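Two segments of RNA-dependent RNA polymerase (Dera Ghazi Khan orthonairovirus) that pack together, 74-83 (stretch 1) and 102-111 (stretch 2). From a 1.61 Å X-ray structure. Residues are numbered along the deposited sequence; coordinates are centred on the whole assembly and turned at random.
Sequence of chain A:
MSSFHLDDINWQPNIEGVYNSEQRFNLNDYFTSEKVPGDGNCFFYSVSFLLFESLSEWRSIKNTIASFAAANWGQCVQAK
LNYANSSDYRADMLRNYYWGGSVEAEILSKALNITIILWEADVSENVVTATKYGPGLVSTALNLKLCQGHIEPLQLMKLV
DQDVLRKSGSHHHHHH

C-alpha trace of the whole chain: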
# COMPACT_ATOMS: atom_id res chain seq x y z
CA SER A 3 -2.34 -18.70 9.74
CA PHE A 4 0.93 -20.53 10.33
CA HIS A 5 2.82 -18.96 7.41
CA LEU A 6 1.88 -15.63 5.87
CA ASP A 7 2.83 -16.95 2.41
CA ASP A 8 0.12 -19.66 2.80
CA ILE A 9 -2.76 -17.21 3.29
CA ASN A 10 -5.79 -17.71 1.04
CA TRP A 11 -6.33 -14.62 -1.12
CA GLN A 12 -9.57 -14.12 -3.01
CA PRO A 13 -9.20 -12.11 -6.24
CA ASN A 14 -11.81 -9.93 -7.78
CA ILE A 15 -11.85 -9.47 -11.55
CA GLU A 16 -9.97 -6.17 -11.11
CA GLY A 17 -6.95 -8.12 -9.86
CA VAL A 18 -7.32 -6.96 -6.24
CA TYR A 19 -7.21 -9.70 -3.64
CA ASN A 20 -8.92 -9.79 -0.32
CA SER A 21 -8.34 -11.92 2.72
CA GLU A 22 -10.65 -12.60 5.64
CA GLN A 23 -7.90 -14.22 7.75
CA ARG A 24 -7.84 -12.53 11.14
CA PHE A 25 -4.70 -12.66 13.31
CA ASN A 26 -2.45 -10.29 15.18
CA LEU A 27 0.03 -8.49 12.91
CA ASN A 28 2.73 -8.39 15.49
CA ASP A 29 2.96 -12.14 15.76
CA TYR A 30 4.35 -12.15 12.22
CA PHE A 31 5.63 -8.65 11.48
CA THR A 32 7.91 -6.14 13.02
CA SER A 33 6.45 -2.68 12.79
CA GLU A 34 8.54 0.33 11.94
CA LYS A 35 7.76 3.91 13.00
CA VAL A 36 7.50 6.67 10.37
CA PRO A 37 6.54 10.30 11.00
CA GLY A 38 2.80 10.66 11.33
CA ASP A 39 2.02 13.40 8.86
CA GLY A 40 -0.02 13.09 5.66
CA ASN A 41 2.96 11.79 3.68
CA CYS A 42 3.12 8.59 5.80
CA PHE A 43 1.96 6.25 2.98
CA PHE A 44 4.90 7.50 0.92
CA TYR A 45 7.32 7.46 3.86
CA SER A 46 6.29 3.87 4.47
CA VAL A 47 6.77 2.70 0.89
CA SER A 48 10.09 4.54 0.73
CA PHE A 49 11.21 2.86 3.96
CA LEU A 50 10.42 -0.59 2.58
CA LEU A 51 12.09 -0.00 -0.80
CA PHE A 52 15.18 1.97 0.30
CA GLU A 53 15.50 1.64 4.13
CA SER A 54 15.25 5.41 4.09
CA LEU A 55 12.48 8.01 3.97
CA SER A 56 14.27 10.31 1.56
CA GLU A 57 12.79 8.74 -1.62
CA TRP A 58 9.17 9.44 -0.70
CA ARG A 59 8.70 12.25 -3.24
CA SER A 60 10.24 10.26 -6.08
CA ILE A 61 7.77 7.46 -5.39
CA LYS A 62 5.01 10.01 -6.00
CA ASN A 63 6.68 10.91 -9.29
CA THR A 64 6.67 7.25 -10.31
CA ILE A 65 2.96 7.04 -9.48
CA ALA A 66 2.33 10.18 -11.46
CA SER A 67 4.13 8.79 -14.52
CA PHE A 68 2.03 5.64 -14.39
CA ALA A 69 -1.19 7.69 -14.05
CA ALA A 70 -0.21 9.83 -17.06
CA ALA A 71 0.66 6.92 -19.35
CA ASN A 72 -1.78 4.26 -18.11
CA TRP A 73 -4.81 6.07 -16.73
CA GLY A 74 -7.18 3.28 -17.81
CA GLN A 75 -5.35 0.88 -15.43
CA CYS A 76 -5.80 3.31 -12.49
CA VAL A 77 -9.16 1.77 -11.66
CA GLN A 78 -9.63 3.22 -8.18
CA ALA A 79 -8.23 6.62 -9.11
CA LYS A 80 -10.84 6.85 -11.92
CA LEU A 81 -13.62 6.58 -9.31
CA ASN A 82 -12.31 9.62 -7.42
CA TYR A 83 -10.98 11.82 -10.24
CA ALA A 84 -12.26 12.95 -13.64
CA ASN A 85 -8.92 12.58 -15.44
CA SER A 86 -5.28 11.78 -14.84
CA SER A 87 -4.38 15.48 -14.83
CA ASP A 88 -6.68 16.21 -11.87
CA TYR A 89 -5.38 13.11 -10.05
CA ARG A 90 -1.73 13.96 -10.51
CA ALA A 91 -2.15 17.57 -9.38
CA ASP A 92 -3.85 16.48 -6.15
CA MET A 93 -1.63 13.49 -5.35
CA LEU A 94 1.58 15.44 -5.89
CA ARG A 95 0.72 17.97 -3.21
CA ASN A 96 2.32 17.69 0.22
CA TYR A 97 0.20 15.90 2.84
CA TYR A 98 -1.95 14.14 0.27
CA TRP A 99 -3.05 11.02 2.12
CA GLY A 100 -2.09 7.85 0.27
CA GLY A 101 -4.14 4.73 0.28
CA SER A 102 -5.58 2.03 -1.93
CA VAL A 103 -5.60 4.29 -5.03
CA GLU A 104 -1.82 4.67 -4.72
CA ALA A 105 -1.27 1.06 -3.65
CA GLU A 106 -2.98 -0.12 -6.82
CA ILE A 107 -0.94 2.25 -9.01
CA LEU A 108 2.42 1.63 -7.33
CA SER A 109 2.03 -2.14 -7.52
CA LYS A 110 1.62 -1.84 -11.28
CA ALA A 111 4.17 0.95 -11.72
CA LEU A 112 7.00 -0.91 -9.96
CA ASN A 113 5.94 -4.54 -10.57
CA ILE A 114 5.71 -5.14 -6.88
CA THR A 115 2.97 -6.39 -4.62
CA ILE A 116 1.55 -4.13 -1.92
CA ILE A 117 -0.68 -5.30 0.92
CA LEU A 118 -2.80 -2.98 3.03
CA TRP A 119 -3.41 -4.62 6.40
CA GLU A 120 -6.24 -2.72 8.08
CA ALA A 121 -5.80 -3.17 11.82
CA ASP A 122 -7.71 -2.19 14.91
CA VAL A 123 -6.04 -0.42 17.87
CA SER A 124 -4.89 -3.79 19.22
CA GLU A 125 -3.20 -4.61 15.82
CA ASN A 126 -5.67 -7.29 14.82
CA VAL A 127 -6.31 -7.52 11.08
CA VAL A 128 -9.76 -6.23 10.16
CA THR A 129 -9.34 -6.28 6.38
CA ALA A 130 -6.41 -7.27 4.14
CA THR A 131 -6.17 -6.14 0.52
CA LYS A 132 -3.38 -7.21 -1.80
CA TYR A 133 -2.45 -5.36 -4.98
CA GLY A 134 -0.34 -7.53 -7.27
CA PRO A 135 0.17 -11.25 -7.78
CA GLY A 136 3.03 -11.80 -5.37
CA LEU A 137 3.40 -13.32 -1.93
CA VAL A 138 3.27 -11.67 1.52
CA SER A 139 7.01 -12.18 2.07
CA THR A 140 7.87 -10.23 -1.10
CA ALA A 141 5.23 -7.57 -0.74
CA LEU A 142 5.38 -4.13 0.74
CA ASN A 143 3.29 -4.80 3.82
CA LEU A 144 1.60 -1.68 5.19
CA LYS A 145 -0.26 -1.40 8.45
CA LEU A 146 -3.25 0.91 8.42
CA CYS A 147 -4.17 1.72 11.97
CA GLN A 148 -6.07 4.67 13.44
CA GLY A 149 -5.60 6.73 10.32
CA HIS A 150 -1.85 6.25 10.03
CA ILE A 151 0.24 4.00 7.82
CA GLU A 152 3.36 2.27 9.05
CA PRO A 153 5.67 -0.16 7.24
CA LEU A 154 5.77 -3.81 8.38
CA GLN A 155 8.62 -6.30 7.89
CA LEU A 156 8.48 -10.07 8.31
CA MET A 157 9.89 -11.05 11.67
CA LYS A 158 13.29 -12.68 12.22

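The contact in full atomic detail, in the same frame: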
# COMPACT_ATOMS: atom_id res chain seq x y z
N GLY A 74 -6.16 4.31 -17.79
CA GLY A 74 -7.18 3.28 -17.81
C GLY A 74 -6.93 2.13 -16.84
O GLY A 74 -7.89 1.47 -16.43
N GLN A 75 -5.67 1.87 -16.45
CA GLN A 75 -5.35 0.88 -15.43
C GLN A 75 -5.45 1.43 -14.00
O GLN A 75 -5.29 0.66 -13.05
CB GLN A 75 -3.94 0.35 -15.65
CG GLN A 75 -3.67 -0.01 -17.12
CD GLN A 75 -4.72 -0.95 -17.69
OE1 GLN A 75 -5.44 -0.61 -18.66
NE2 GLN A 75 -4.82 -2.15 -17.11
N CYS A 76 -5.69 2.72 -13.83
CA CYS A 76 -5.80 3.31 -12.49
C CYS A 76 -7.26 3.24 -12.04
O CYS A 76 -7.98 4.25 -11.99
CB CYS A 76 -5.31 4.75 -12.53
SG CYS A 76 -3.53 4.87 -13.00
N VAL A 77 -7.72 2.01 -11.79
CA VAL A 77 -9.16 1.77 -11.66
C VAL A 77 -9.73 2.60 -10.51
O VAL A 77 -10.76 3.28 -10.66
CB VAL A 77 -9.45 0.27 -11.45
CG1 VAL A 77 -10.93 0.01 -11.13
CG2 VAL A 77 -9.01 -0.53 -12.66
N GLN A 78 -9.07 2.54 -9.34
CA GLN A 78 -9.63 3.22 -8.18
C GLN A 78 -9.51 4.72 -8.33
O GLN A 78 -10.43 5.46 -7.96
CB GLN A 78 -8.97 2.73 -6.89
CG GLN A 78 -9.24 1.26 -6.54
CD GLN A 78 -10.72 0.92 -6.37
OE1 GLN A 78 -11.36 0.37 -7.28
NE2 GLN A 78 -11.27 1.23 -5.20
N ALA A 79 -8.39 5.19 -8.90
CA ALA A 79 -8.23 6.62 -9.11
C ALA A 79 -9.34 7.19 -9.98
O ALA A 79 -9.83 8.29 -9.72
CB ALA A 79 -6.87 6.91 -9.76
N LYS A 80 -9.75 6.44 -11.03
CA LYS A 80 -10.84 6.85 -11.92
C LYS A 80 -12.18 7.01 -11.22
O LYS A 80 -13.05 7.71 -11.74
CB LYS A 80 -10.97 5.81 -13.03
CG LYS A 80 -9.92 5.93 -14.10
CD LYS A 80 -10.33 5.11 -15.32
CE LYS A 80 -9.85 3.66 -15.24
NZ LYS A 80 -10.15 2.84 -16.48
N LEU A 81 -12.38 6.38 -10.07
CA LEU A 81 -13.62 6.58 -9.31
C LEU A 81 -13.64 7.91 -8.58
O LEU A 81 -14.71 8.45 -8.33
CB LEU A 81 -13.81 5.47 -8.28
CG LEU A 81 -14.26 4.11 -8.81
CD1 LEU A 81 -15.57 4.27 -9.55
CD2 LEU A 81 -13.22 3.47 -9.69
N ASN A 82 -12.46 8.42 -8.23
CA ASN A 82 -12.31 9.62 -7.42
C ASN A 82 -11.93 10.84 -8.23
O ASN A 82 -11.98 11.94 -7.70
CB ASN A 82 -11.24 9.38 -6.34
CG ASN A 82 -11.70 8.41 -5.25
OD1 ASN A 82 -12.87 8.06 -5.19
ND2 ASN A 82 -10.77 8.04 -4.32
N TYR A 83 -11.50 10.69 -9.48
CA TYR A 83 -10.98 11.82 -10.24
C TYR A 83 -11.47 11.74 -11.67
O TYR A 83 -11.55 10.64 -12.23
CB TYR A 83 -9.44 11.86 -10.24
CG TYR A 83 -8.92 12.18 -8.88
CD1 TYR A 83 -8.75 13.49 -8.48
CD2 TYR A 83 -8.61 11.17 -7.99
CE1 TYR A 83 -8.31 13.80 -7.21
CE2 TYR A 83 -8.15 11.46 -6.71
CZ TYR A 83 -8.00 12.78 -6.33
OH TYR A 83 -7.53 13.06 -5.06
N SER A 102 -5.41 3.13 -0.95
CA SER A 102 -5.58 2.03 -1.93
C SER A 102 -5.40 2.52 -3.36
O SER A 102 -4.95 1.74 -4.21
CB SER A 102 -6.95 1.40 -1.70
OG SER A 102 -7.94 2.33 -1.96
N VAL A 103 -5.79 3.76 -3.67
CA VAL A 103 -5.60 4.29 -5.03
C VAL A 103 -4.13 4.24 -5.42
O VAL A 103 -3.78 3.76 -6.51
CB VAL A 103 -6.13 5.73 -5.12
CG1 VAL A 103 -5.68 6.35 -6.43
CG2 VAL A 103 -7.64 5.74 -5.03
N GLU A 104 -3.26 4.69 -4.50
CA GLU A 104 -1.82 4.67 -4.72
C GLU A 104 -1.23 3.27 -4.59
O GLU A 104 -0.25 2.97 -5.27
CB GLU A 104 -1.14 5.61 -3.71
CG GLU A 104 -1.44 7.06 -4.07
CD GLU A 104 -2.86 7.44 -3.79
OE1 GLU A 104 -3.46 6.97 -2.78
OE2 GLU A 104 -3.41 8.18 -4.64
N ALA A 105 -1.77 2.43 -3.72
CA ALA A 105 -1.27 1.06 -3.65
C ALA A 105 -1.50 0.34 -4.97
O ALA A 105 -0.62 -0.35 -5.51
CB ALA A 105 -1.97 0.32 -2.51
N GLU A 106 -2.69 0.52 -5.54
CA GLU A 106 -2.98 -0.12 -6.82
C GLU A 106 -2.01 0.37 -7.90
O GLU A 106 -1.42 -0.43 -8.62
CB GLU A 106 -4.42 0.16 -7.22
CG GLU A 106 -4.76 -0.28 -8.66
CD GLU A 106 -6.23 -0.16 -8.91
OE1 GLU A 106 -6.66 0.99 -8.96
OE2 GLU A 106 -6.93 -1.20 -9.11
N ILE A 107 -1.81 1.69 -7.97
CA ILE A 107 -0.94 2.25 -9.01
C ILE A 107 0.51 1.82 -8.80
O ILE A 107 1.20 1.38 -9.73
CB ILE A 107 -1.05 3.78 -9.07
CG1 ILE A 107 -2.43 4.20 -9.56
CG2 ILE A 107 -0.02 4.35 -10.04
CD1 ILE A 107 -2.72 5.79 -9.47
N LEU A 108 1.01 1.96 -7.56
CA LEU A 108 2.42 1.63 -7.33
C LEU A 108 2.71 0.17 -7.60
O LEU A 108 3.80 -0.18 -8.06
CB LEU A 108 2.81 1.97 -5.87
CG LEU A 108 4.29 2.22 -5.71
CD1 LEU A 108 4.92 3.20 -6.60
CD2 LEU A 108 4.47 2.71 -4.24
N SER A 109 1.80 -0.73 -7.23
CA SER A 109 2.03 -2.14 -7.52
C SER A 109 2.23 -2.38 -9.01
O SER A 109 3.15 -3.12 -9.43
CB SER A 109 0.86 -2.96 -7.01
OG SER A 109 -0.31 -2.79 -7.76
N LYS A 110 1.40 -1.73 -9.85
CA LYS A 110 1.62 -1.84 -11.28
C LYS A 110 2.87 -1.07 -11.72
O LYS A 110 3.63 -1.55 -12.56
CB LYS A 110 0.39 -1.33 -12.04
CG LYS A 110 -0.90 -2.11 -11.71
CD LYS A 110 -2.19 -1.42 -12.14
CE LYS A 110 -3.42 -2.29 -11.71
NZ LYS A 110 -4.66 -1.94 -12.48
N ALA A 111 3.11 0.12 -11.16
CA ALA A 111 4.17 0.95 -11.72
C ALA A 111 5.55 0.35 -11.46
O ALA A 111 6.48 0.56 -12.25
CB ALA A 111 4.08 2.36 -11.15
O HOH W 1 -5.95 3.49 -8.92

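How do the two backbones lie against each other? Stretch 2 is a continuous helix, whereas stretch 1 passes from a short 3-10 segment through Cys-76 into a weakly bonded helix. The two helix axes approach to 8.5 Å and run roughly antiparallel, their directions 143° apart. As stretch 1 runs from Cys-76 to Gln-78, the nearest CA partner moves back along stretch 2: the CA atoms of Cys-76 and Ile-107 lie 6.1 Å apart, and those of Gln-78 and Val-103 5.2 Å.

What does Val-103 pack against? It has the largest covered area of any residue here, and its two methyl groups reach different neighbours. CG1 lies 3.6 Å from CB of Ala-79, an apolar contact between two methyl carbons. CG2 sits 3.8 Å from CB of Gln-78 and 3.9 Å from ND2 of Asn-82. Ile-107 extends the apolar patch, with its CG1 3.7 Å from SG of Cys-76 and its CD1 4.3 Å from CB of Ala-79.

Why does the buried carboxylate of Glu-106 point at stretch 1? It accepts from the backbone amide of Gln-78, which has no carbonyl partner within the stretch. Gln-78 N donates a nearly straight hydrogen bond to Glu-106 OE1 (2.9 Å, 173°), and Val-77 N lies 3.2 Å from the same OE1. A water adds to this network: it donates to Glu-106 OE1 at 2.6 Å and to Val-103 O at 3.3 Å, and accepts from Ala-79 N at 3.0 Å.

What do Gln-78 and Lys-110 add at the edges of the contact? The CB of Gln-78 points toward stretch 2, but its end leads away, so the aliphatic part makes the contact, with CG 3.5 Å from OE1 of Glu-106. One turn beyond Glu-106, the extended Lys-110 donates from NZ to Gln-75 O at 2.7 Å, a bond to the carbonyl of the last residue of the 3-10 segment.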